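Local structure of tyrosine-protein phosphatase YwqE (Bacillus subtilis, 3QY7) at residues I38-H43 with L97-T102; Y117-F122 with V154-A159. The protein removes phosphate from phosphotyrosine in the proteins YwqD, YwqF and Ssb, as a manganese-dependent tyrosine phosphatase of the metallo-dependent hydrolase superfamily. One frame throughout, in Å; residues are numbered along the deposited sequence.

Contact 1 (I38-H43 with L97-T102); sequences IATPHH and LSLNDT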
loop_
_atom_site.group_PDB
_atom_site.type_symbol
_atom_site.label_atom_id
_atom_site.label_comp_id
_atom_site.label_asym_id
_atom_site.label_seq_id
_atom_site.Cartn_x
_atom_site.Cartn_y
_atom_site.Cartn_z
ATOM N N ILE A 38 6.879 3.321 4.727
ATOM C CA ILE A 38 7.111 1.897 4.877
ATOM C C ILE A 38 7.517 1.377 3.494
ATOM O O ILE A 38 6.700 1.367 2.562
ATOM C CB ILE A 38 5.883 1.135 5.393
ATOM C CG1 ILE A 38 5.380 1.764 6.694
ATOM C CG2 ILE A 38 6.233 -0.336 5.591
ATOM C CD1 ILE A 38 4.056 1.116 7.232
ATOM N N ALA A 39 8.779 0.998 3.348
ATOM C CA ALA A 39 9.234 0.444 2.062
ATOM C C ALA A 39 8.578 -0.896 1.874
ATOM O O ALA A 39 8.535 -1.710 2.805
ATOM C CB ALA A 39 10.719 0.309 2.021
ATOM N N THR A 40 8.011 -1.117 0.677
ATOM C CA THR A 40 7.299 -2.366 0.394
ATOM C C THR A 40 7.791 -2.978 -0.918
ATOM O O THR A 40 7.002 -3.086 -1.878
ATOM C CB THR A 40 5.790 -2.158 0.311
ATOM O OG1 THR A 40 5.497 -1.156 -0.670
ATOM C CG2 THR A 40 5.245 -1.699 1.652
ATOM N N PRO A 41 9.082 -3.363 -0.966
ATOM C CA PRO A 41 9.580 -4.031 -2.176
ATOM C C PRO A 41 8.786 -5.312 -2.422
ATOM O O PRO A 41 8.311 -5.940 -1.465
ATOM C CB PRO A 41 11.024 -4.379 -1.824
ATOM C CG PRO A 41 11.067 -4.442 -0.327
ATOM C CD PRO A 41 10.084 -3.383 0.121
ATOM N N HIS A 42 8.640 -5.701 -3.691
ATOM C CA HIS A 42 7.991 -6.957 -3.977
ATOM C C HIS A 42 8.798 -8.066 -3.308
ATOM O O HIS A 42 9.949 -8.000 -3.275
ATOM C CB HIS A 42 7.836 -7.225 -5.509
ATOM C CG HIS A 42 6.932 -6.261 -6.211
ATOM N ND1 HIS A 42 5.577 -6.441 -6.317
ATOM C CD2 HIS A 42 7.204 -5.112 -6.845
ATOM C CE1 HIS A 42 5.051 -5.422 -6.949
ATOM N NE2 HIS A 42 6.016 -4.591 -7.279
ATOM N N HIS A 43 8.142 -9.078 -2.764
ATOM C CA HIS A 43 8.889 -10.136 -2.076
ATOM C C HIS A 43 9.680 -11.012 -3.057
ATOM O O HIS A 43 10.717 -11.565 -2.696
ATOM C CB HIS A 43 7.990 -10.958 -1.154
ATOM C CG HIS A 43 7.119 -11.934 -1.875
ATOM N ND1 HIS A 43 7.229 -13.297 -1.703
ATOM C CD2 HIS A 43 6.121 -11.745 -2.770
ATOM C CE1 HIS A 43 6.338 -13.907 -2.463
ATOM N NE2 HIS A 43 5.653 -12.988 -3.125
ATOM N N LEU A 97 7.606 -10.298 5.409
ATOM C CA LEU A 97 7.475 -9.144 6.289
ATOM C C LEU A 97 6.062 -8.599 6.233
ATOM O O LEU A 97 5.472 -8.481 5.148
ATOM C CB LEU A 97 8.435 -8.024 5.852
ATOM C CG LEU A 97 9.937 -8.171 6.068
ATOM C CD1 LEU A 97 10.667 -7.018 5.443
ATOM C CD2 LEU A 97 10.261 -8.234 7.572
ATOM N N SER A 98 5.510 -8.276 7.398
ATOM C CA SER A 98 4.323 -7.450 7.443
ATOM C C SER A 98 4.779 -5.991 7.432
ATOM O O SER A 98 5.984 -5.716 7.456
ATOM C CB SER A 98 3.467 -7.768 8.665
ATOM O OG SER A 98 4.228 -7.586 9.850
ATOM N N LEU A 99 3.825 -5.072 7.336
ATOM C CA LEU A 99 4.155 -3.654 7.212
ATOM C C LEU A 99 4.694 -3.162 8.547
ATOM O O LEU A 99 3.991 -3.182 9.541
ATOM C CB LEU A 99 2.910 -2.854 6.770
ATOM C CG LEU A 99 2.315 -3.226 5.391
ATOM C CD1 LEU A 99 1.019 -2.510 5.175
ATOM C CD2 LEU A 99 3.320 -2.896 4.256
ATOM N N ASN A 100 5.957 -2.732 8.558
ATOM C CA ASN A 100 6.609 -2.302 9.779
ATOM C C ASN A 100 6.467 -3.314 10.917
ATOM O O ASN A 100 6.331 -2.935 12.083
ATOM C CB ASN A 100 6.092 -0.918 10.222
ATOM C CG ASN A 100 6.944 -0.319 11.320
ATOM O OD1 ASN A 100 8.147 -0.509 11.329
ATOM N ND2 ASN A 100 6.314 0.400 12.255
ATOM N N ASP A 101 6.468 -4.598 10.570
ATOM C CA ASP A 101 6.343 -5.670 11.578
ATOM C C ASP A 101 5.049 -5.605 12.400
ATOM O O ASP A 101 4.980 -6.153 13.500
ATOM C CB ASP A 101 7.565 -5.659 12.520
ATOM C CG ASP A 101 8.858 -5.960 11.807
ATOM O OD1 ASP A 101 9.841 -5.212 12.039
ATOM O OD2 ASP A 101 8.906 -6.917 10.991
ATOM N N THR A 102 4.026 -4.931 11.880
ATOM C CA THR A 102 2.725 -4.853 12.541
ATOM C C THR A 102 1.814 -5.990 12.098
ATOM O O THR A 102 2.222 -6.861 11.347
ATOM C CB THR A 102 2.003 -3.539 12.211
ATOM O OG1 THR A 102 1.605 -3.560 10.822
ATOM C CG2 THR A 102 2.906 -2.338 12.509
#
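Leu99 lays its CD2 methyl against the CG2 methyls of both Thr40 and Ile38, in the PHP-like TIM barrel of this phosphatase, where the end of strand 36-38 and the loop behind it meet the turn leading into strand 104-108. The tightest touch is methyl to methyl, Leu99 CD2 lying 3.5 Å from Thr40 CG2, closer than ordinary van der Waals contact. The same CD2 stands 4.1 Å from Ile38 CG2, and the Ile38 and Leu99 side chains run at about a right angle. Ile38 works with both branches: CG2 rests 3.8 Å from the backbone N of Asn100, while CD1, at the end of an extended arm (chi2 175°), reaches Asn100 CB at 4.2 Å. All these touches are apolar or van der Waals in kind. Leu231 of helix 219-232 also packs on both Ile38 and Leu99.

The threonine splits its two branches. CG2 goes to the leucine, whereas OG1, set between backbone N and carbonyl carbon (chi1 56°), is hydrogen-bonded with Cys6 N, and the side chain also touches His5, a ligand of one iron ion. A bound iron lies about 5 Å from the Thr40 side chain, which puts the Thr40 end of the cluster beside the metal centre. Two residues further on, His42 binds the magnesium ion together with Asp14 and His196.

The turn at 98-102 probably fixes the Leu99 backbone. Ser98 OG donates in the carbonyl plane, on a lone pair, to Thr102 O at 2.6 Å. Leu99 O is gripped twice by one residue, by Thr102 N at 2.9 Å and by Thr102 OG1 at 2.7 Å.

Contact 2 (Y117-F122 with V154-A159); sequences YAEQLF and VEKGAA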
loop_
_atom_site.group_PDB
_atom_site.type_symbol
_atom_site.label_atom_id
_atom_site.label_comp_id
_atom_site.label_asym_id
_atom_site.label_seq_id
_atom_site.Cartn_x
_atom_site.Cartn_y
_atom_site.Cartn_z
ATOM N N TYR A 117 -9.111 -18.594 -3.570
ATOM C CA TYR A 117 -8.772 -18.910 -2.180
ATOM C C TYR A 117 -8.522 -17.667 -1.309
ATOM O O TYR A 117 -8.259 -17.793 -0.119
ATOM C CB TYR A 117 -7.560 -19.843 -2.121
ATOM C CG TYR A 117 -6.295 -19.221 -2.662
ATOM C CD1 TYR A 117 -5.964 -19.332 -4.004
ATOM C CD2 TYR A 117 -5.435 -18.506 -1.820
ATOM C CE1 TYR A 117 -4.813 -18.763 -4.507
ATOM C CE2 TYR A 117 -4.273 -17.925 -2.314
ATOM C CZ TYR A 117 -3.972 -18.053 -3.655
ATOM O OH TYR A 117 -2.836 -17.486 -4.166
ATOM N N ALA A 118 -8.600 -16.476 -1.902
ATOM C CA ALA A 118 -8.336 -15.233 -1.177
ATOM C C ALA A 118 -9.128 -15.104 0.130
ATOM O O ALA A 118 -8.551 -14.792 1.173
ATOM C CB ALA A 118 -8.595 -14.015 -2.092
ATOM N N GLU A 119 -10.438 -15.354 0.081
ATOM C CA GLU A 119 -11.297 -15.211 1.258
ATOM C C GLU A 119 -10.866 -16.130 2.402
ATOM O O GLU A 119 -10.848 -15.709 3.561
ATOM C CB GLU A 119 -12.773 -15.466 0.919
ATOM C CG GLU A 119 -13.715 -15.057 2.059
ATOM C CD GLU A 119 -15.191 -15.324 1.787
ATOM O OE1 GLU A 119 -15.622 -15.275 0.612
ATOM O OE2 GLU A 119 -15.929 -15.555 2.772
ATOM N N GLN A 120 -10.541 -17.375 2.052
ATOM C CA GLN A 120 -10.088 -18.382 3.016
ATOM C C GLN A 120 -8.778 -17.940 3.668
ATOM O O GLN A 120 -8.649 -17.965 4.899
ATOM C CB GLN A 120 -9.939 -19.765 2.345
ATOM C CG GLN A 120 -9.719 -20.942 3.318
ATOM C CD GLN A 120 -10.787 -21.035 4.405
ATOM O OE1 GLN A 120 -11.987 -21.127 4.123
ATOM N NE2 GLN A 120 -10.353 -21.003 5.652
ATOM N N LEU A 121 -7.828 -17.502 2.842
ATOM C CA LEU A 121 -6.544 -16.987 3.343
ATOM C C LEU A 121 -6.728 -15.837 4.317
ATOM O O LEU A 121 -6.100 -15.806 5.380
ATOM C CB LEU A 121 -5.633 -16.551 2.191
ATOM C CG LEU A 121 -4.307 -15.862 2.576
ATOM C CD1 LEU A 121 -3.413 -16.771 3.393
ATOM C CD2 LEU A 121 -3.605 -15.410 1.332
ATOM N N PHE A 122 -7.580 -14.887 3.940
ATOM C CA PHE A 122 -7.813 -13.697 4.744
ATOM C C PHE A 122 -8.487 -14.053 6.073
ATOM O O PHE A 122 -8.230 -13.421 7.112
ATOM C CB PHE A 122 -8.635 -12.681 3.936
ATOM C CG PHE A 122 -7.855 -11.993 2.820
ATOM C CD1 PHE A 122 -6.571 -12.409 2.460
ATOM C CD2 PHE A 122 -8.431 -10.939 2.121
ATOM C CE1 PHE A 122 -5.854 -11.780 1.440
ATOM C CE2 PHE A 122 -7.725 -10.307 1.084
ATOM C CZ PHE A 122 -6.445 -10.724 0.749
ATOM N N VAL A 154 -13.910 -7.022 2.162
ATOM C CA VAL A 154 -13.879 -5.989 3.191
ATOM C C VAL A 154 -14.935 -6.220 4.281
ATOM O O VAL A 154 -14.648 -6.100 5.462
ATOM C CB VAL A 154 -13.985 -4.568 2.575
ATOM C CG1 VAL A 154 -14.184 -3.507 3.671
ATOM C CG2 VAL A 154 -12.735 -4.267 1.751
ATOM N N GLU A 155 -16.159 -6.556 3.876
ATOM C CA GLU A 155 -17.186 -6.961 4.835
ATOM C C GLU A 155 -16.666 -8.100 5.739
ATOM O O GLU A 155 -16.963 -8.135 6.937
ATOM C CB GLU A 155 -18.451 -7.386 4.090
ATOM C CG GLU A 155 -19.654 -7.593 4.963
ATOM C CD GLU A 155 -19.678 -8.978 5.593
ATOM O OE1 GLU A 155 -20.223 -9.108 6.710
ATOM O OE2 GLU A 155 -19.148 -9.927 4.969
ATOM N N LYS A 156 -15.878 -8.997 5.158
ATOM C CA LYS A 156 -15.316 -10.141 5.898
ATOM C C LYS A 156 -14.041 -9.831 6.693
ATOM O O LYS A 156 -13.473 -10.729 7.325
ATOM C CB LYS A 156 -15.075 -11.333 4.965
ATOM C CG LYS A 156 -16.359 -12.044 4.462
ATOM C CD LYS A 156 -17.161 -12.599 5.629
ATOM C CE LYS A 156 -18.014 -13.787 5.201
ATOM N NZ LYS A 156 -18.559 -14.481 6.408
ATOM N N GLY A 157 -13.581 -8.582 6.638
ATOM C CA GLY A 157 -12.520 -8.123 7.536
ATOM C C GLY A 157 -11.243 -7.606 6.894
ATOM O O GLY A 157 -10.367 -7.098 7.592
ATOM N N ALA A 158 -11.154 -7.702 5.571
ATOM C CA ALA A 158 -9.986 -7.202 4.846
ATOM C C ALA A 158 -10.032 -5.691 4.835
ATOM O O ALA A 158 -11.096 -5.078 4.884
ATOM C CB ALA A 158 -9.982 -7.723 3.422
ATOM N N ALA A 159 -8.846 -5.091 4.812
ATOM C CA ALA A 159 -8.728 -3.663 4.506
ATOM C C ALA A 159 -8.184 -3.501 3.098
ATOM O O ALA A 159 -7.684 -4.453 2.500
ATOM C CB ALA A 159 -7.777 -3.000 5.524
#
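Phe122 and Ala158 make the apolar part of this contact. The alanine methyl CB approaches the ring obliquely, 3.8 Å from Phe122 CD2 and 4.2 Å from CE2. The ring is held from elsewhere too: the backbone carbon C of Ala118, one turn earlier in helix 118-127, lies over one face, offset toward the rim of the ring, and Pro132 and Ile134 of strand 131-135 pack on it along with Leu153.

Between the two exposed side chains the touch is a van der Waals one. Glu119 stretches out from its helix, CG anti to the backbone N (chi1 -169°), and brings OE2 obliquely across Lys156, 3.7 Å from CE and 3.9 Å from CG. The two charges do not meet; Lys156 NZ stays 4.6 Å from Glu119 OE2, and an attraction between them is probably weak.

Backbone bonds shape the turn that carries Lys156 and Ala158. Helix 148-155 ends in a Schellman motif at Gly157, whose phi of 121° turns the chain toward strand 159-163; Gly157 N bonds to Val154 O at 2.9 Å. Lys156 O takes a hydrogen bond from Gln126 NE2, a further tie to helix 118-127. Packing of an outer helix, 118-127, against the helix-to-strand turn 156-158 fits the helical shell of a TIM barrel.

Contact 1 and contact 2 belong to one barrel but to different layers of it. Their centres are 19 Å apart and their nearest atoms about 9 Å, so they do not touch. Residues 38-43 with 97-102 lie deep, centred 9 Å from the middle of the chain, with the Thr40 side chain about 5 Å from an iron ion and His42 a magnesium ligand; residues 117-122 with 154-159 lie 16 Å out, where the Phe122 side chain is still about 13 Å from an iron ion. The five-stranded parallel sheet links 97-102 to contact 2: that segment leads into strand 104-108, next to strand 131-135, which packs on Phe122 and carries chain on toward the iron ligand His136.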